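Local coordinates for protein endoglucanase (Ganoderma lucidum, PDB 5D8Z) that probably hydrolyses internal beta-1,4-glucosidic bonds of cellulose, as a fungal endoglucanase of glycoside hydrolase family 5, at residues A[279-290]-A[334-342]. Sequence-based numbering, arbitrary orientation.
Sequences GGNVASCETFMC and TALVSACLA
Leu336 reaches across to the helix 283-290 with its isobutyl end, CD1 packing against Met289 CG at 4.0 Å while CD2 lies beside the backbone of Gly279 and Gly280. CG stands anti to the backbone N (chi1 -179°), which carries the branched tip over to the opposing segment. Gly279, with no side chain, lets the chain pass close by the sulfur of Cys285, itself tied to Cys249. Met289, unbranched and flexible, bends at chi2 and chi3 and crosses Leu341 at about a right angle, with its SD 3.5 Å from Leu341 CD2; Leu238 touches the same methionine. In this family 5 (beta/alpha)8 barrel, the segment 279-290 runs from the loop after strand 272-277 into helix 283-298, and the helix 335-341 near the C-terminus lies against it; the axes of 283-290 and 335-341 approach to 8.8 Å and are inclined at 34°. The disulfide between Cys290 SG and Cys340 SG (2.1 Å) makes this attachment covalent, with the CB of Cys340 also against Met289 CG. At the N-terminal end of the helix 335-341, Asn281 supplies an acceptor: Leu336 N donates to Asn281 OD1 at 3.1 Å, the donor in the carbonyl plane and the N-H...O angle 156°, and Thr334 OG1 adds a weak bond to the same oxygen. An amide fits here because its other arm, ND2, donates to Gly321 O, so both ends fix its rotation. Glu286 runs extended alongside the methyls of Ala335 and Ala339, whose small size suits a seam between two helices.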
# COMPACT_ATOMS: atom_id res chain seq x y z
N GLY A 279 3.27 -1.77 -14.41
CA GLY A 279 4.22 -2.13 -15.42
C GLY A 279 4.67 -0.98 -16.28
O GLY A 279 4.32 0.17 -16.05
N GLY A 280 5.49 -1.31 -17.27
CA GLY A 280 6.10 -0.30 -18.11
C GLY A 280 5.09 0.33 -19.01
O GLY A 280 4.01 -0.20 -19.24
N ASN A 281 5.45 1.48 -19.53
CA ASN A 281 4.58 2.20 -20.42
C ASN A 281 4.76 1.73 -21.87
O ASN A 281 5.16 2.49 -22.72
CB ASN A 281 4.82 3.68 -20.23
CG ASN A 281 4.36 4.15 -18.87
OD1 ASN A 281 3.17 4.20 -18.62
ND2 ASN A 281 5.31 4.48 -17.98
N VAL A 282 4.43 0.46 -22.12
CA VAL A 282 4.68 -0.20 -23.40
C VAL A 282 3.53 -1.14 -23.82
O VAL A 282 2.65 -1.46 -23.02
CB VAL A 282 5.98 -1.00 -23.34
CG1 VAL A 282 7.15 -0.09 -22.96
CG2 VAL A 282 5.87 -2.18 -22.38
N ALA A 283 3.56 -1.60 -25.07
CA ALA A 283 2.45 -2.41 -25.63
C ALA A 283 2.08 -3.63 -24.78
O ALA A 283 0.94 -3.78 -24.38
CB ALA A 283 2.77 -2.86 -27.05
N SER A 284 3.08 -4.48 -24.52
CA SER A 284 2.89 -5.78 -23.86
C SER A 284 2.21 -5.63 -22.51
O SER A 284 1.40 -6.46 -22.10
CB SER A 284 4.25 -6.45 -23.64
OG SER A 284 5.00 -5.74 -22.66
N CYS A 285 2.53 -4.55 -21.84
CA CYS A 285 1.90 -4.27 -20.60
C CYS A 285 0.48 -3.68 -20.72
O CYS A 285 -0.33 -3.91 -19.86
CB CYS A 285 2.80 -3.37 -19.76
SG CYS A 285 2.88 -4.08 -18.11
N GLU A 286 0.18 -2.94 -21.77
CA GLU A 286 -1.17 -2.41 -21.89
C GLU A 286 -2.12 -3.57 -22.16
O GLU A 286 -3.24 -3.61 -21.65
CB GLU A 286 -1.28 -1.34 -22.99
CG GLU A 286 -0.46 -0.08 -22.73
CD GLU A 286 -0.52 0.95 -23.88
OE1 GLU A 286 -1.53 0.96 -24.62
OE2 GLU A 286 0.43 1.76 -24.01
N THR A 287 -1.68 -4.55 -22.93
CA THR A 287 -2.57 -5.66 -23.17
C THR A 287 -2.69 -6.44 -21.86
O THR A 287 -3.79 -6.57 -21.35
CB THR A 287 -2.25 -6.51 -24.44
OG1 THR A 287 -2.46 -7.90 -24.16
CG2 THR A 287 -0.82 -6.32 -25.00
N PHE A 288 -1.59 -6.86 -21.26
CA PHE A 288 -1.69 -7.73 -20.07
C PHE A 288 -2.28 -7.08 -18.81
O PHE A 288 -2.89 -7.75 -18.02
CB PHE A 288 -0.33 -8.31 -19.69
CG PHE A 288 0.12 -9.45 -20.55
CD1 PHE A 288 -0.65 -10.59 -20.68
CD2 PHE A 288 1.35 -9.40 -21.20
CE1 PHE A 288 -0.22 -11.66 -21.45
CE2 PHE A 288 1.79 -10.46 -21.98
CZ PHE A 288 1.01 -11.59 -22.10
N MET A 289 -2.09 -5.79 -18.62
CA MET A 289 -2.63 -5.11 -17.44
C MET A 289 -4.14 -4.93 -17.56
O MET A 289 -4.86 -4.98 -16.56
CB MET A 289 -1.96 -3.74 -17.27
CG MET A 289 -2.53 -2.83 -16.21
SD MET A 289 -2.36 -3.58 -14.59
CE MET A 289 -0.59 -3.36 -14.42
N CYS A 290 -4.61 -4.68 -18.78
CA CYS A 290 -6.04 -4.46 -18.99
C CYS A 290 -6.79 -5.75 -18.72
O CYS A 290 -7.92 -5.74 -18.17
CB CYS A 290 -6.32 -3.93 -20.39
SG CYS A 290 -6.32 -2.11 -20.48
N THR A 334 0.65 9.00 -18.08
CA THR A 334 1.50 8.07 -18.76
C THR A 334 0.60 7.18 -19.56
O THR A 334 -0.62 7.20 -19.39
CB THR A 334 2.33 7.21 -17.79
OG1 THR A 334 1.46 6.40 -17.00
CG2 THR A 334 3.22 8.11 -16.91
N ALA A 335 1.21 6.42 -20.46
CA ALA A 335 0.51 5.53 -21.36
C ALA A 335 -0.38 4.53 -20.61
O ALA A 335 -1.54 4.32 -20.98
CB ALA A 335 1.52 4.77 -22.19
N LEU A 336 0.18 3.93 -19.56
CA LEU A 336 -0.41 2.78 -18.90
C LEU A 336 -1.59 3.16 -18.03
O LEU A 336 -2.55 2.39 -17.87
CB LEU A 336 0.62 2.09 -18.02
CG LEU A 336 0.14 0.85 -17.29
CD1 LEU A 336 -0.43 -0.14 -18.27
CD2 LEU A 336 1.29 0.22 -16.54
N VAL A 337 -1.50 4.35 -17.47
CA VAL A 337 -2.60 4.90 -16.72
C VAL A 337 -3.79 5.22 -17.62
O VAL A 337 -4.95 4.98 -17.23
CB VAL A 337 -2.17 6.16 -15.95
CG1 VAL A 337 -3.37 6.79 -15.26
CG2 VAL A 337 -1.12 5.80 -14.94
N SER A 338 -3.53 5.77 -18.80
CA SER A 338 -4.63 6.19 -19.68
C SER A 338 -5.16 5.04 -20.53
O SER A 338 -6.33 4.99 -20.83
CB SER A 338 -4.24 7.37 -20.55
OG SER A 338 -3.23 6.99 -21.46
N ALA A 339 -4.30 4.11 -20.91
CA ALA A 339 -4.76 2.92 -21.61
C ALA A 339 -5.48 1.94 -20.68
O ALA A 339 -6.51 1.37 -21.06
CB ALA A 339 -3.60 2.22 -22.31
N CYS A 340 -4.97 1.74 -19.47
CA CYS A 340 -5.48 0.66 -18.62
C CYS A 340 -5.97 0.99 -17.20
O CYS A 340 -7.08 0.64 -16.85
CB CYS A 340 -4.43 -0.46 -18.57
SG CYS A 340 -4.37 -1.45 -20.10
N LEU A 341 -5.16 1.66 -16.40
CA LEU A 341 -5.40 1.70 -14.97
C LEU A 341 -6.46 2.66 -14.55
O LEU A 341 -7.03 2.48 -13.49
CB LEU A 341 -4.13 2.04 -14.21
CG LEU A 341 -2.93 1.13 -14.32
CD1 LEU A 341 -1.78 1.73 -13.54
CD2 LEU A 341 -3.23 -0.25 -13.76
N ALA A 342 -6.71 3.70 -15.33
CA ALA A 342 -7.73 4.69 -14.92
C ALA A 342 -9.14 4.12 -15.03
O ALA A 342 -9.54 3.68 -16.09
CB ALA A 342 -7.61 5.96 -15.73